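Putative glycoside hydrolase (Bacteroides thetaiotaomicron VPI-5482, PDB 3HBZ) is of unproven function but binds calcium and sodium ions and may take part in carbohydrate metabolism, possibly as a glycoside hydrolase. Local coordinates at residues Tyr212-Tyr216 / Asp332-Ile337; Lys154-Ser160 / Thr328-Glu333; Ile99-Thr105 / Phe114-Glu118. All coordinates share one frame; numbering follows the deposited sequence.

In the fold
Followed from the N terminus, the chain makes contact 3 first: Ile99-Thr105 and Phe114-Glu118 meet across a short loop of eight residues, and the contact is complete before the other two open. Contact 2 then opens at Lys154-Ser160, and contact 1 opens within its span at Tyr212-Tyr216. Both close on strand 328-338, where they share Asp332 and Glu333, so strands 158-165 and 210-220 are joined to one strand. Strand 99-100 pairs with that same strand, through a backbone hydrogen bond between Tyr100 and Val334. All three contacts reach one calcium ion, bound by Asn101, Glu103, Thr155, Lys157 and Asp332; contact 3 adds a sodium ion.

Contact 1: residues Tyr212-Tyr216 / Asp332-Ile337; sequences YLAGY and DEVELI. With CA (calcium ion), chain B.
Tyr212 and Ile337 exchange two backbone hydrogen bonds, the shorter running from Ile337 N to Tyr212 O at 2.9 Å, and Ala214 and Glu335 repeat the pattern two residues further on. Strand axes inclined at 167° confirm the antiparallel sense. Beyond Ala214 the register slips by one: Tyr216 pairs not with Glu333 but with Asp332, again through two bonds, Tyr216 N lying 3.0 Å from Asp332 O. Glu333 and Val334 together lie opposite the single residue Gly215, and at Glu333 a positive phi (54°) goes with a corner in the chain. Gly215 CA lies 3.3 Å from Glu333 O in a CH...O contact; a beta carbon there would probably collide with Val334 CG2.

Side chains pack on both faces. On one, Ile337 CD1 reaches along the sheet to Ala214 CB (4.0 Å) and also meets Tyr212 CB. On the other, Val334 sets CG1 opposite its backbone N (chi1 178°), which carries that methyl to 3.6 Å from Leu213 CD1. The Glu333 carboxylate stands perpendicular to the Tyr216 ring and approaches it obliquely, with OE1 3.8 Å from CE1. Its oxygens are held by Lys154 and Thr155, and Lys154 also makes a cation-pi contact with Tyr216, so the ring and the carboxylate share one cation.

At the bulged end Asp332 grips calcium with both oxygens, OD1 at 2.5 Å and OD2 at 2.6 Å; OD2 also accepts from the backbone N of Lys154. Glu333 N donates to OD1 from above the carboxylate plane, which helps to fix the group's rotation. Strand 281-290 hydrogen-bonds to the far edge of Tyr212-Tyr216. This is an antiparallel strand pair interrupted by a beta bulge at a calcium site, consistent with the family's place among galactose-binding-like beta folds.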
loop_
_atom_site.group_PDB
_atom_site.type_symbol
_atom_site.label_atom_id
_atom_site.label_comp_id
_atom_site.label_asym_id
_atom_site.label_seq_id
_atom_site.Cartn_x
_atom_site.Cartn_y
_atom_site.Cartn_z
ATOM N N TYR A 212 14.424 10.936 9.502
ATOM C CA TYR A 212 15.226 10.038 8.649
ATOM C C TYR A 212 14.457 8.776 8.354
ATOM O O TYR A 212 13.631 8.345 9.181
ATOM C CB TYR A 212 16.526 9.572 9.341
ATOM C CG TYR A 212 17.477 10.686 9.658
ATOM C CD1 TYR A 212 17.384 11.349 10.854
ATOM C CD2 TYR A 212 18.424 11.118 8.734
ATOM C CE1 TYR A 212 18.207 12.402 11.159
ATOM C CE2 TYR A 212 19.292 12.190 9.045
ATOM C CZ TYR A 212 19.150 12.818 10.263
ATOM O OH TYR A 212 19.941 13.844 10.668
ATOM N N LEU A 213 14.692 8.225 7.149
ATOM C CA LEU A 213 14.278 6.872 6.780
ATOM C C LEU A 213 15.589 6.076 6.641
ATOM O O LEU A 213 16.429 6.425 5.801
ATOM C CB LEU A 213 13.571 6.864 5.429
ATOM C CG LEU A 213 13.146 5.461 4.941
ATOM C CD1 LEU A 213 12.131 4.836 5.910
ATOM C CD2 LEU A 213 12.536 5.543 3.551
ATOM N N ALA A 214 15.743 5.018 7.432
ATOM C CA ALA A 214 16.969 4.236 7.493
ATOM C C ALA A 214 16.640 2.768 7.275
ATOM O O ALA A 214 15.521 2.363 7.516
ATOM C CB ALA A 214 17.683 4.430 8.873
ATOM N N GLY A 215 17.604 2.008 6.754
ATOM C CA GLY A 215 17.456 0.575 6.605
ATOM C C GLY A 215 18.543 -0.018 5.763
ATOM O O GLY A 215 19.555 0.638 5.510
ATOM N N TYR A 216 18.348 -1.274 5.340
ATOM C CA TYR A 216 19.332 -1.941 4.515
ATOM C C TYR A 216 18.750 -2.446 3.200
ATOM O O TYR A 216 17.591 -2.873 3.156
ATOM C CB TYR A 216 19.947 -3.122 5.283
ATOM C CG TYR A 216 20.812 -2.665 6.404
ATOM C CD1 TYR A 216 20.260 -2.372 7.644
ATOM C CD2 TYR A 216 22.194 -2.478 6.221
ATOM C CE1 TYR A 216 21.052 -1.940 8.682
ATOM C CE2 TYR A 216 23.001 -2.053 7.268
ATOM C CZ TYR A 216 22.404 -1.768 8.483
ATOM O OH TYR A 216 23.145 -1.332 9.525
ATOM N N ASP A 332 15.446 -4.786 4.152
ATOM C CA ASP A 332 15.255 -5.282 5.498
ATOM C C ASP A 332 15.643 -4.254 6.557
ATOM O O ASP A 332 16.395 -3.305 6.282
ATOM C CB ASP A 332 16.038 -6.579 5.715
ATOM C CG ASP A 332 15.360 -7.525 6.741
ATOM O OD1 ASP A 332 14.294 -7.152 7.276
ATOM O OD2 ASP A 332 15.905 -8.627 7.021
ATOM N N GLU A 333 15.118 -4.458 7.769
ATOM C CA GLU A 333 15.486 -3.666 8.965
ATOM C C GLU A 333 15.325 -2.156 8.740
ATOM O O GLU A 333 16.263 -1.370 8.932
ATOM C CB GLU A 333 16.922 -3.979 9.402
ATOM C CG GLU A 333 17.132 -5.406 9.850
ATOM C CD GLU A 333 18.533 -5.687 10.426
ATOM O OE1 GLU A 333 19.366 -4.757 10.516
ATOM O OE2 GLU A 333 18.797 -6.855 10.812
ATOM N N VAL A 334 14.128 -1.733 8.360
ATOM C CA VAL A 334 13.925 -0.335 8.036
ATOM C C VAL A 334 13.325 0.329 9.260
ATOM O O VAL A 334 12.553 -0.288 9.995
ATOM C CB VAL A 334 12.951 -0.155 6.810
ATOM C CG1 VAL A 334 12.690 1.307 6.505
ATOM C CG2 VAL A 334 13.529 -0.836 5.593
ATOM N N GLU A 335 13.626 1.612 9.420
ATOM C CA GLU A 335 13.037 2.406 10.469
ATOM C C GLU A 335 12.625 3.782 9.973
ATOM O O GLU A 335 13.402 4.491 9.337
ATOM C CB GLU A 335 14.031 2.547 11.657
ATOM C CG GLU A 335 13.347 3.147 12.820
ATOM C CD GLU A 335 14.165 3.181 14.095
ATOM O OE1 GLU A 335 15.356 2.802 14.073
ATOM O OE2 GLU A 335 13.575 3.599 15.118
ATOM N N LEU A 336 11.413 4.192 10.308
ATOM C CA LEU A 336 11.033 5.610 10.204
ATOM C C LEU A 336 11.392 6.327 11.518
ATOM O O LEU A 336 10.744 6.130 12.560
ATOM C CB LEU A 336 9.529 5.709 9.901
ATOM C CG LEU A 336 8.999 7.129 9.734
ATOM C CD1 LEU A 336 9.752 7.883 8.631
ATOM C CD2 LEU A 336 7.445 7.063 9.498
ATOM N N ILE A 337 12.451 7.136 11.482
ATOM C CA ILE A 337 12.950 7.831 12.675
ATOM C C ILE A 337 12.316 9.221 12.698
ATOM O O ILE A 337 12.294 9.919 11.678
ATOM C CB ILE A 337 14.517 7.949 12.660
ATOM C CG1 ILE A 337 15.154 6.534 12.568
ATOM C CG2 ILE A 337 15.068 8.717 13.923
ATOM C CD1 ILE A 337 16.632 6.521 12.114
HETATM CA CA CA B . 13.879 -9.221 8.581
HETATM O O HOH W 1 14.751 -8.107 10.484
#

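Contact 2: residues Lys154-Ser160 / Thr328-Glu333; sequences KTGKCLS and TLLIDE. With CA (calcium ion), chain B.
A seven-ligand calcium site is built where the loop Lys154-Lys157 wraps round Asp332, just before strand 328-338 turns a corner at Glu333. The loop supplies two carbonyls, Thr155 O at 2.4 Å and Lys157 O at 2.3 Å from the calcium, beside Asp332 OD2, which binds the ion together with OD1; Asn101 O, Glu103 OE2 and a water complete the shell. Lys154 N meets the anti lone pair of Asp332 OD2 at 2.8 Å, and Thr155 N adds a weak bond.

Glu333 forms a second shell. Its OE2 receives Thr155 OG1 on the anti lone pair at 2.6 Å. Placed between backbone N and carbonyl carbon (chi1 42°), OG1 accepts a hydrogen bond of 2.6 Å from the calcium-bound water, so the Thr155 hydroxyl and then the water link Glu333 to the metal. The Lys154 chain crosses that of Glu333 at about a right angle and bends at its last torsion, bringing NZ to 2.9 Å from OE1, 36° above the carboxylate plane, in a salt bridge.

Beyond the loop, Leu159 and Ile331 form an antiparallel hydrogen-bonded pair, with Leu159 CD2 lying alongside Ile331 CB at 3.9 Å. Phe102 packs on these two side chains, while Trp281 of strand 281-290 touches Cys158, Leu330 and Asp332. Strand 147-150 hydrogen-bonds to the far edge of strand 158-165, and strand 210-220 to that of strand 328-338.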
loop_
_atom_site.group_PDB
_atom_site.type_symbol
_atom_site.label_atom_id
_atom_site.label_comp_id
_atom_site.label_asym_id
_atom_site.label_seq_id
_atom_site.Cartn_x
_atom_site.Cartn_y
_atom_site.Cartn_z
ATOM N N LYS A 154 18.334 -9.890 6.248
ATOM C CA LYS A 154 19.474 -9.520 7.029
ATOM C C LYS A 154 19.329 -10.157 8.404
ATOM O O LYS A 154 20.266 -10.742 8.899
ATOM C CB LYS A 154 19.580 -7.992 7.123
ATOM C CG LYS A 154 20.780 -7.502 7.940
ATOM C CD LYS A 154 21.076 -6.040 7.641
ATOM C CE LYS A 154 22.289 -5.554 8.450
ATOM N NZ LYS A 154 22.030 -5.636 9.909
ATOM N N THR A 155 18.154 -10.035 9.019
ATOM C CA THR A 155 17.792 -10.874 10.175
ATOM C C THR A 155 16.412 -11.387 9.836
ATOM O O THR A 155 15.594 -10.642 9.330
ATOM C CB THR A 155 17.763 -10.085 11.514
ATOM O OG1 THR A 155 17.147 -8.806 11.302
ATOM C CG2 THR A 155 19.218 -9.879 12.095
ATOM N N GLY A 156 16.145 -12.656 10.087
ATOM C CA GLY A 156 14.886 -13.273 9.646
ATOM C C GLY A 156 14.673 -13.141 8.141
ATOM O O GLY A 156 15.609 -13.286 7.376
ATOM N N LYS A 157 13.431 -12.919 7.722
ATOM C CA LYS A 157 13.076 -12.830 6.304
ATOM C C LYS A 157 13.124 -11.389 5.905
ATOM O O LYS A 157 13.376 -10.529 6.774
ATOM C CB LYS A 157 11.702 -13.411 6.076
ATOM C CG LYS A 157 11.620 -14.878 6.642
ATOM C CD LYS A 157 10.214 -15.431 6.569
ATOM C CE LYS A 157 10.175 -16.925 6.984
ATOM N NZ LYS A 157 8.768 -17.356 7.137
ATOM N N CYS A 158 12.924 -11.137 4.610
ATOM C CA CYS A 158 12.886 -9.760 4.106
ATOM C C CYS A 158 11.922 -9.584 2.941
ATOM O O CYS A 158 11.302 -10.538 2.473
ATOM C CB CYS A 158 14.272 -9.309 3.686
ATOM S SG CYS A 158 14.914 -10.135 2.177
ATOM N N LEU A 159 11.796 -8.322 2.536
ATOM C CA LEU A 159 11.006 -7.891 1.429
ATOM C C LEU A 159 11.830 -8.103 0.168
ATOM O O LEU A 159 13.017 -7.763 0.129
ATOM C CB LEU A 159 10.693 -6.385 1.577
ATOM C CG LEU A 159 9.958 -5.695 0.427
ATOM C CD1 LEU A 159 8.588 -6.356 0.234
ATOM C CD2 LEU A 159 9.888 -4.138 0.736
ATOM N N SER A 160 11.190 -8.680 -0.855
ATOM C CA SER A 160 11.783 -8.836 -2.157
ATOM C C SER A 160 10.896 -8.248 -3.242
ATOM O O SER A 160 9.718 -8.587 -3.374
ATOM C CB SER A 160 12.005 -10.341 -2.434
ATOM O OG SER A 160 12.655 -10.502 -3.678
ATOM N N THR A 328 15.991 -6.618 -9.064
ATOM C CA THR A 328 15.649 -7.198 -7.748
ATOM C C THR A 328 16.169 -6.319 -6.614
ATOM O O THR A 328 17.377 -6.081 -6.509
ATOM C CB THR A 328 16.245 -8.587 -7.586
ATOM O OG1 THR A 328 15.776 -9.410 -8.653
ATOM C CG2 THR A 328 15.878 -9.244 -6.210
ATOM N N LEU A 329 15.236 -5.800 -5.810
ATOM C CA LEU A 329 15.525 -5.007 -4.648
ATOM C C LEU A 329 15.087 -5.822 -3.436
ATOM O O LEU A 329 13.917 -6.202 -3.343
ATOM C CB LEU A 329 14.770 -3.659 -4.702
ATOM C CG LEU A 329 14.930 -2.740 -3.478
ATOM C CD1 LEU A 329 16.412 -2.224 -3.273
ATOM C CD2 LEU A 329 14.000 -1.570 -3.554
ATOM N N LEU A 330 16.037 -6.114 -2.556
ATOM C CA LEU A 330 15.778 -6.682 -1.226
ATOM C C LEU A 330 15.877 -5.614 -0.153
ATOM O O LEU A 330 16.791 -4.788 -0.175
ATOM C CB LEU A 330 16.753 -7.854 -0.908
ATOM C CG LEU A 330 16.869 -8.987 -1.895
ATOM C CD1 LEU A 330 17.893 -10.065 -1.347
ATOM C CD2 LEU A 330 15.442 -9.608 -2.291
ATOM N N ILE A 331 14.919 -5.602 0.779
ATOM C CA ILE A 331 14.862 -4.577 1.807
ATOM C C ILE A 331 14.687 -5.236 3.147
ATOM O O ILE A 331 13.906 -6.189 3.264
ATOM C CB ILE A 331 13.675 -3.605 1.564
ATOM C CG1 ILE A 331 13.884 -2.735 0.299
ATOM C CG2 ILE A 331 13.393 -2.765 2.791
ATOM C CD1 ILE A 331 14.960 -1.622 0.449
ATOM N N ASP A 332 15.446 -4.786 4.152
ATOM C CA ASP A 332 15.255 -5.282 5.498
ATOM C C ASP A 332 15.643 -4.254 6.557
ATOM O O ASP A 332 16.395 -3.305 6.282
ATOM C CB ASP A 332 16.038 -6.579 5.715
ATOM C CG ASP A 332 15.360 -7.525 6.741
ATOM O OD1 ASP A 332 14.294 -7.152 7.276
ATOM O OD2 ASP A 332 15.905 -8.627 7.021
ATOM N N GLU A 333 15.118 -4.458 7.769
ATOM C CA GLU A 333 15.486 -3.666 8.965
ATOM C C GLU A 333 15.325 -2.156 8.740
ATOM O O GLU A 333 16.263 -1.370 8.932
ATOM C CB GLU A 333 16.922 -3.979 9.402
ATOM C CG GLU A 333 17.132 -5.406 9.850
ATOM C CD GLU A 333 18.533 -5.687 10.426
ATOM O OE1 GLU A 333 19.366 -4.757 10.516
ATOM O OE2 GLU A 333 18.797 -6.855 10.812
HETATM CA CA CA B . 13.879 -9.221 8.581
HETATM O O HOH W 1 14.751 -8.107 10.484
#

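Contact 3: residues Ile99-Thr105 / Phe114-Glu118; sequences IYNFEDT and FVERE. With NA (sodium ion), chain D; CA (calcium ion), chain B.
Glu116 folds back at its second torsion (chi2 -62°), which swings a carboxylate rooted on the far side of its strand round to Ile99 and Tyr100. Glu116 OE1 and Ile99 O each bind sodium at 2.4 Å, and four waters complete six ligands. Glu116 OE2 lies 3.4 Å from Tyr100 CD1, accepts a bond from Trp126 NE1, and takes another from a water that itself accepts from Phe102 N; these bonds limit rotation of the carboxylate.

Beyond the sodium site Phe102 points its edge at the face of Phe114 in a T-shaped (edge-to-face) stack, centroids 5.9 Å apart and planes at 78°. Thr105 CG2 sits over a face of Phe114, 4.0 Å from its centroid, as a CH-pi contact. The backbones join at a single bridge, Thr105 with Phe114, where Val115 N donates to Asp104 O at 3.0 Å. Strand 115-118 pairs with 121-125 in a two-stranded antiparallel sheet, while Asn101 O and Glu103 OE2 of the loop after strand 99-100 bind calcium.

The extended Arg117 side chain passes obliquely across Asp104, its guanidinium plane 70° from the carboxylate, and makes a long salt bridge of 3.6 Å from NH1 to Asp104 OD1. A leucine in place of Arg117 would probably leave Asp104 without this positive partner and Val115 CG2 without the flat group it meets. That methyl lies over the centre of the guanidinium, on one face.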
loop_
_atom_site.group_PDB
_atom_site.type_symbol
_atom_site.label_atom_id
_atom_site.label_comp_id
_atom_site.label_asym_id
_atom_site.label_seq_id
_atom_site.Cartn_x
_atom_site.Cartn_y
_atom_site.Cartn_z
ATOM N N ILE A 99 8.849 0.611 12.721
ATOM C CA ILE A 99 9.953 -0.356 12.753
ATOM C C ILE A 99 9.537 -1.533 11.892
ATOM O O ILE A 99 8.550 -2.187 12.197
ATOM C CB ILE A 99 10.265 -0.838 14.198
ATOM C CG1 ILE A 99 10.600 0.340 15.122
ATOM C CG2 ILE A 99 11.385 -1.906 14.217
ATOM C CD1 ILE A 99 11.987 0.867 15.012
ATOM N N TYR A 100 10.293 -1.819 10.834
ATOM C CA TYR A 100 9.858 -2.775 9.809
ATOM C C TYR A 100 10.888 -3.866 9.602
ATOM O O TYR A 100 11.949 -3.617 9.050
ATOM C CB TYR A 100 9.648 -2.045 8.487
ATOM C CG TYR A 100 8.927 -0.722 8.632
ATOM C CD1 TYR A 100 7.681 -0.656 9.224
ATOM C CD2 TYR A 100 9.501 0.455 8.177
ATOM C CE1 TYR A 100 7.016 0.545 9.364
ATOM C CE2 TYR A 100 8.855 1.670 8.321
ATOM C CZ TYR A 100 7.609 1.718 8.893
ATOM O OH TYR A 100 6.960 2.940 9.004
ATOM N N ASN A 101 10.562 -5.080 10.025
ATOM C CA ASN A 101 11.471 -6.215 9.885
ATOM C C ASN A 101 11.027 -7.230 8.808
ATOM O O ASN A 101 11.721 -8.199 8.513
ATOM C CB ASN A 101 11.633 -6.884 11.257
ATOM C CG ASN A 101 12.584 -6.098 12.179
ATOM O OD1 ASN A 101 13.752 -5.952 11.886
ATOM N ND2 ASN A 101 12.076 -5.612 13.287
ATOM N N PHE A 102 9.849 -6.993 8.243
ATOM C CA PHE A 102 9.322 -7.754 7.124
ATOM C C PHE A 102 9.166 -9.243 7.391
ATOM O O PHE A 102 9.315 -10.058 6.468
ATOM C CB PHE A 102 10.139 -7.432 5.860
ATOM C CG PHE A 102 10.106 -5.967 5.519
ATOM C CD1 PHE A 102 8.972 -5.421 4.968
ATOM C CD2 PHE A 102 11.121 -5.106 5.902
ATOM C CE1 PHE A 102 8.891 -4.053 4.724
ATOM C CE2 PHE A 102 11.032 -3.747 5.650
ATOM C CZ PHE A 102 9.905 -3.240 5.062
ATOM N N GLU A 103 8.861 -9.584 8.652
ATOM C CA GLU A 103 8.652 -10.952 9.063
ATOM C C GLU A 103 7.199 -11.427 8.858
ATOM O O GLU A 103 6.953 -12.602 8.650
ATOM C CB GLU A 103 9.027 -11.178 10.543
ATOM C CG GLU A 103 10.442 -10.708 10.991
ATOM C CD GLU A 103 11.547 -11.278 10.113
ATOM O OE1 GLU A 103 11.371 -12.404 9.586
ATOM O OE2 GLU A 103 12.580 -10.600 9.940
ATOM N N ASP A 104 6.237 -10.518 8.975
ATOM C CA ASP A 104 4.836 -10.899 9.150
ATOM C C ASP A 104 4.043 -10.629 7.885
ATOM O O ASP A 104 4.126 -9.522 7.320
ATOM C CB ASP A 104 4.209 -10.067 10.260
ATOM C CG ASP A 104 4.774 -10.409 11.655
ATOM O OD1 ASP A 104 4.994 -11.585 11.957
ATOM O OD2 ASP A 104 5.014 -9.467 12.402
ATOM N N THR A 105 3.271 -11.612 7.461
ATOM C CA THR A 105 2.401 -11.471 6.303
ATOM C C THR A 105 1.071 -12.162 6.615
ATOM O O THR A 105 0.977 -12.966 7.559
ATOM C CB THR A 105 2.988 -12.139 5.083
ATOM O OG1 THR A 105 3.141 -13.517 5.370
ATOM C CG2 THR A 105 4.349 -11.505 4.675
ATOM N N PHE A 114 2.273 -7.888 3.508
ATOM C CA PHE A 114 3.074 -7.586 4.693
ATOM C C PHE A 114 2.296 -6.759 5.673
ATOM O O PHE A 114 1.672 -5.738 5.300
ATOM C CB PHE A 114 4.329 -6.810 4.255
ATOM C CG PHE A 114 5.330 -7.644 3.553
ATOM C CD1 PHE A 114 6.294 -8.340 4.285
ATOM C CD2 PHE A 114 5.322 -7.761 2.166
ATOM C CE1 PHE A 114 7.237 -9.127 3.619
ATOM C CE2 PHE A 114 6.282 -8.535 1.522
ATOM C CZ PHE A 114 7.221 -9.226 2.254
ATOM N N VAL A 115 2.322 -7.170 6.929
ATOM C CA VAL A 115 1.640 -6.452 7.992
ATOM C C VAL A 115 2.591 -6.102 9.132
ATOM O O VAL A 115 3.661 -6.700 9.283
ATOM C CB VAL A 115 0.437 -7.300 8.507
ATOM C CG1 VAL A 115 -0.516 -7.602 7.297
ATOM C CG2 VAL A 115 0.898 -8.639 9.142
ATOM N N GLU A 116 2.201 -5.109 9.919
ATOM C CA GLU A 116 2.879 -4.787 11.172
ATOM C C GLU A 116 1.953 -5.236 12.294
ATOM O O GLU A 116 0.734 -5.065 12.172
ATOM C CB GLU A 116 3.147 -3.299 11.223
ATOM C CG GLU A 116 3.958 -2.765 10.006
ATOM C CD GLU A 116 5.329 -3.390 9.934
ATOM O OE1 GLU A 116 5.830 -3.783 10.998
ATOM O OE2 GLU A 116 5.895 -3.523 8.823
ATOM N N ARG A 117 2.515 -5.839 13.354
ATOM C CA ARG A 117 1.747 -6.320 14.494
ATOM C C ARG A 117 2.219 -5.661 15.798
ATOM O O ARG A 117 3.369 -5.224 15.922
ATOM C CB ARG A 117 1.838 -7.864 14.624
ATOM C CG ARG A 117 1.101 -8.613 13.518
ATOM C CD ARG A 117 1.128 -10.180 13.610
ATOM N NE ARG A 117 0.098 -10.767 12.705
ATOM C CZ ARG A 117 0.289 -11.547 11.614
ATOM N NH1 ARG A 117 1.498 -11.952 11.223
ATOM N NH2 ARG A 117 -0.763 -11.954 10.899
ATOM N N GLU A 118 1.291 -5.528 16.742
ATOM C CA GLU A 118 1.612 -5.349 18.176
ATOM C C GLU A 118 1.016 -6.569 18.862
ATOM O O GLU A 118 -0.198 -6.669 18.992
ATOM C CB GLU A 118 1.002 -4.068 18.753
ATOM C CG GLU A 118 1.682 -2.754 18.304
ATOM C CD GLU A 118 1.115 -1.489 19.007
ATOM O OE1 GLU A 118 0.329 -1.614 19.977
ATOM O OE2 GLU A 118 1.454 -0.360 18.585
HETATM NA NA NA D . 6.762 -3.387 13.219
HETATM CA CA CA B . 13.879 -9.221 8.581
HETATM O O HOH W 1 14.751 -8.107 10.484
HETATM O O HOH W 2 8.165 -5.256 11.683
HETATM O O HOH W 3 7.689 -5.171 8.243
HETATM O O HOH W 4 6.083 -7.590 8.013
HETATM O O HOH W 5 5.565 -5.644 13.487
HETATM O O HOH W 6 5.029 -2.798 14.381
HETATM O O HOH W 7 8.493 -4.078 15.265
#